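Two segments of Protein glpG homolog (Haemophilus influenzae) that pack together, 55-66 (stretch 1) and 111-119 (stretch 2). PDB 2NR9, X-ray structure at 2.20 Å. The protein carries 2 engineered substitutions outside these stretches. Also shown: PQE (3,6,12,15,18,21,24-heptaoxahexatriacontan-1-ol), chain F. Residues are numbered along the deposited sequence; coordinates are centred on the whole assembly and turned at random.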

# COMPACT_ATOMS: atom_id res chain seq x y z
N SER A 55 3.32 -11.12 2.59
CA SER A 55 3.59 -10.92 4.02
C SER A 55 4.63 -9.86 4.37
O SER A 55 4.58 -9.29 5.45
N HIS A 56 5.58 -9.63 3.48
CA HIS A 56 6.63 -8.65 3.73
C HIS A 56 6.08 -7.26 4.07
O HIS A 56 6.77 -6.44 4.68
N THR A 57 4.81 -7.03 3.73
CA THR A 57 4.17 -5.73 3.94
C THR A 57 3.67 -5.52 5.36
O THR A 57 3.27 -4.42 5.73
N LEU A 58 3.68 -6.59 6.15
CA LEU A 58 3.17 -6.54 7.52
C LEU A 58 4.26 -6.28 8.57
O LEU A 58 3.97 -6.22 9.77
N VAL A 59 5.51 -6.20 8.13
CA VAL A 59 6.63 -5.97 9.03
C VAL A 59 7.18 -4.55 8.86
O VAL A 59 7.35 -4.06 7.74
N HIS A 60 7.47 -3.89 9.98
CA HIS A 60 8.01 -2.54 9.96
C HIS A 60 9.32 -2.44 10.74
O HIS A 60 9.59 -3.26 11.62
N LEU A 61 10.15 -1.47 10.37
CA LEU A 61 11.50 -1.38 10.91
C LEU A 61 11.74 -0.25 11.92
O LEU A 61 12.81 -0.19 12.54
N SER A 62 10.77 0.64 12.08
CA SER A 62 10.88 1.72 13.06
C SER A 62 9.51 2.28 13.43
O SER A 62 8.51 1.98 12.76
N ASN A 63 9.48 3.08 14.49
CA ASN A 63 8.24 3.70 14.96
C ASN A 63 7.67 4.71 13.96
O ASN A 63 6.45 4.85 13.82
N LEU A 64 8.55 5.44 13.28
CA LEU A 64 8.13 6.40 12.26
C LEU A 64 7.72 5.67 10.99
O LEU A 64 6.77 6.05 10.31
N HIS A 65 8.46 4.61 10.68
CA HIS A 65 8.16 3.81 9.51
C HIS A 65 6.70 3.37 9.56
O HIS A 65 5.90 3.73 8.69
N ILE A 66 6.32 2.72 10.66
CA ILE A 66 4.96 2.22 10.81
C ILE A 66 3.95 3.33 11.07
O ILE A 66 2.81 3.26 10.61
N ALA A 111 15.59 -8.06 0.80
CA ALA A 111 15.75 -7.38 2.08
C ALA A 111 14.92 -6.10 2.18
O ALA A 111 15.47 -4.99 2.15
N PHE A 112 13.61 -6.26 2.33
CA PHE A 112 12.71 -5.13 2.45
C PHE A 112 11.44 -5.53 3.18
O PHE A 112 11.00 -6.68 3.09
N PHE A 113 10.86 -4.59 3.91
CA PHE A 113 9.64 -4.83 4.68
C PHE A 113 8.82 -3.56 4.74
O PHE A 113 9.37 -2.46 4.73
N GLY A 114 7.52 -3.69 4.93
CA GLY A 114 6.68 -2.52 5.08
C GLY A 114 5.56 -2.34 4.09
O GLY A 114 5.62 -2.83 2.95
N LEU A 115 4.62 -1.48 4.46
CA LEU A 115 3.40 -1.23 3.71
C LEU A 115 3.47 -0.03 2.73
O LEU A 115 2.49 0.28 2.06
N SER A 116 4.64 0.62 2.63
CA SER A 116 4.75 1.83 1.78
C SER A 116 4.48 1.61 0.28
O SER A 116 3.97 2.50 -0.39
N GLY A 117 4.80 0.42 -0.22
CA GLY A 117 4.51 0.09 -1.61
C GLY A 117 3.00 0.03 -1.84
O GLY A 117 2.51 0.40 -2.91
N VAL A 118 2.27 -0.45 -0.84
CA VAL A 118 0.81 -0.51 -0.90
C VAL A 118 0.22 0.89 -0.75
O VAL A 118 -0.75 1.25 -1.43
N VAL A 119 0.85 1.70 0.11
CA VAL A 119 0.41 3.07 0.34
C VAL A 119 0.42 3.87 -0.97
O VAL A 119 -0.56 4.53 -1.30

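Three residues account for nearly half (251 Å²) of the 558 Å² buried between these stretches: Phe-113 (114 Å²), His-56 (74 Å²) and Gly-114 (63 Å²). The backbone register places His-56 beside Phe-113 and Thr-57 beside Gly-114, with Thr-57 CA 4.2 Å from Gly-114 CA.

Phe-113 leaves its backbone sideways (chi1 -72°, m). Val-59, a t rotamer whose CB points toward stretch 2, covers one face of its ring: CG1 of Val-59 lies 4.1 Å from the ring centroid of Phe-113 and 23° off the normal, a CH-pi geometry. The closest approach between two side chains is Val-59 CB to Phe-113 CD2, 3.4 Å. Leu-61 (m, t) adds an apolar contact, its CD2 4.0 Å from Phe-113 CD1.

His-56 adopts p, with chi2 at 90°, and presents a ring face to the edge of Phe-112, also p. The centroids are 5.2 Å apart and the planes meet at 76°, which identifies an edge-to-face pair. His-56 ND1 also binds water 1 at 2.6 Å; that water donates to Gly-114 O at 2.8 Å, linking side chain to backbone across the interface.

Gly-114 N donates to His-56 O (2.9 Å, 163°), a direct backbone hydrogen bond between the stretches. Val-59 O is equally near Gly-114 N, at 2.8 Å, but the angle is poor. An ideal CB on Gly-114 would fall 2.7 Å from His-65 CE1, a clash, and its backbone angles independently call for glycine. The bare CA instead sits over a face of His-60, 4.1 Å from the ring centroid.

The ring of His-65 (t) accepts at ND1 from Leu-61 N, 3.0 Å away (172°). Its NE2 binds water 2 at 2.8 Å; this water also contacts Ser-116 OG at 2.6 Å and donates to Phe-113 O at 3.2 Å. PQE lies on the stretch 1 side, where Asn-63 N makes a weak hydrogen bond to its O71 (3.4 Å).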

# COMPACT_ATOMS: atom_id res chain seq x y z
CB SER A 55 3.91 -12.25 4.72
OG SER A 55 5.07 -12.87 4.17
CB HIS A 56 7.57 -8.55 2.52
CG HIS A 56 6.86 -8.23 1.23
ND1 HIS A 56 6.64 -6.94 0.80
CD2 HIS A 56 6.30 -9.04 0.30
CE1 HIS A 56 6.02 -6.97 -0.36
NE2 HIS A 56 5.78 -8.23 -0.68
CB THR A 57 2.95 -5.55 3.00
OG1 THR A 57 1.93 -6.49 3.36
CG2 THR A 57 3.35 -5.75 1.55
CB LEU A 58 2.46 -7.86 7.84
CG LEU A 58 0.96 -8.03 7.52
CD1 LEU A 58 0.43 -7.05 6.48
CD2 LEU A 58 0.63 -9.48 7.18
CB VAL A 59 7.77 -6.99 8.80
CG1 VAL A 59 8.91 -6.75 9.79
CG2 VAL A 59 7.25 -8.41 8.91
CB HIS A 60 6.95 -1.53 10.41
CG HIS A 60 5.86 -1.33 9.41
ND1 HIS A 60 4.81 -2.21 9.27
CD2 HIS A 60 5.72 -0.42 8.42
CE1 HIS A 60 4.05 -1.84 8.25
NE2 HIS A 60 4.58 -0.75 7.72
CB LEU A 61 12.51 -1.31 9.76
CG LEU A 61 12.31 -2.40 8.70
CD1 LEU A 61 13.21 -2.19 7.49
CD2 LEU A 61 12.51 -3.79 9.29
CB SER A 62 11.80 2.84 12.55
OG SER A 62 11.20 3.55 11.49
CB ASN A 63 8.44 4.35 16.33
CG ASN A 63 8.80 3.35 17.42
OD1 ASN A 63 9.32 3.72 18.48
ND2 ASN A 63 8.52 2.08 17.17
CB LEU A 64 9.25 7.40 11.95
CG LEU A 64 9.56 8.45 13.01
CD1 LEU A 64 10.81 9.25 12.65
CD2 LEU A 64 8.37 9.38 13.19
CB HIS A 65 9.11 2.61 9.46
CG HIS A 65 8.98 1.79 8.21
ND1 HIS A 65 9.12 0.42 8.21
CD2 HIS A 65 8.64 2.13 6.95
CE1 HIS A 65 8.93 -0.04 6.98
NE2 HIS A 65 8.63 0.98 6.20
CB ILE A 66 4.89 1.12 11.92
CG1 ILE A 66 3.54 0.42 11.89
CG2 ILE A 66 5.19 1.71 13.29
CD1 ILE A 66 3.45 -0.73 12.86
CB ALA A 111 17.22 -7.10 2.36
CB PHE A 112 12.38 -4.56 1.07
CG PHE A 112 11.76 -5.56 0.13
CD1 PHE A 112 10.39 -5.74 0.09
CD2 PHE A 112 12.55 -6.30 -0.74
CE1 PHE A 112 9.82 -6.65 -0.78
CE2 PHE A 112 11.99 -7.20 -1.61
CZ PHE A 112 10.62 -7.37 -1.64
CB PHE A 113 9.99 -5.22 6.13
CG PHE A 113 10.57 -6.59 6.28
CD1 PHE A 113 11.89 -6.76 6.64
CD2 PHE A 113 9.78 -7.71 6.10
CE1 PHE A 113 12.42 -8.02 6.81
CE2 PHE A 113 10.30 -8.97 6.27
CZ PHE A 113 11.62 -9.13 6.62
CB LEU A 115 2.25 -1.00 4.72
CG LEU A 115 0.79 -1.11 4.28
CD1 LEU A 115 0.46 -2.53 3.88
CD2 LEU A 115 -0.12 -0.64 5.44
CB SER A 116 6.08 2.57 2.02
OG SER A 116 7.19 1.75 1.74
CB VAL A 118 0.23 -1.45 0.18
CG1 VAL A 118 -1.30 -1.44 0.14
CG2 VAL A 118 0.75 -2.86 -0.02
CB VAL A 119 1.29 3.79 1.41
CG1 VAL A 119 0.92 5.25 1.51
CG2 VAL A 119 1.14 3.11 2.77
O47 PQE F . 10.75 1.47 20.65
C68 PQE F . 11.64 2.19 19.78
C52 PQE F . 11.77 1.44 18.45
O70 PQE F . 12.62 2.17 17.57
C55 PQE F . 11.88 3.00 16.67
C58 PQE F . 12.82 4.01 16.01
O71 PQE F . 12.06 5.09 15.47
C61 PQE F . 12.34 6.32 16.15
C62 PQE F . 12.57 6.05 17.63
C63 PQE F . 11.86 7.07 18.50
C66 PQE F . 10.52 7.49 17.89
C67 PQE F . 9.37 6.72 18.51
O72 PQE F . 8.15 7.06 17.84
C65 PQE F . 7.03 6.37 18.40
C64 PQE F . 5.77 6.68 17.59
O73 PQE F . 4.71 5.82 17.99
C60 PQE F . 5.06 4.44 17.87
C59 PQE F . 3.89 3.66 17.29
O74 PQE F . 4.17 2.26 17.33
C57 PQE F . 3.37 1.52 16.40
C56 PQE F . 1.94 2.06 16.41
O75 PQE F . 1.65 2.70 15.17
C54 PQE F . 0.66 3.72 15.32
C53 PQE F . 0.10 4.10 13.95
O76 PQE F . -1.33 4.19 14.03
C51 PQE F . -1.82 5.33 13.32
C50 PQE F . -3.35 5.27 13.24
C49 PQE F . -3.88 6.24 12.18
C48 PQE F . -4.90 7.20 12.77
C47 PQE F . -5.36 8.22 11.73
C46 PQE F . -4.97 9.64 12.14
C45 PQE F . -4.98 10.58 10.94
C44 PQE F . -4.34 11.92 11.29
C43 PQE F . -4.50 12.92 10.14
C42 PQE F . -5.10 14.23 10.63
C41 PQE F . -4.46 15.43 9.94
C40 PQE F . -4.14 16.53 10.94
O HOH W 1 7.45 -4.57 1.64
O HOH W 2 8.02 0.18 3.61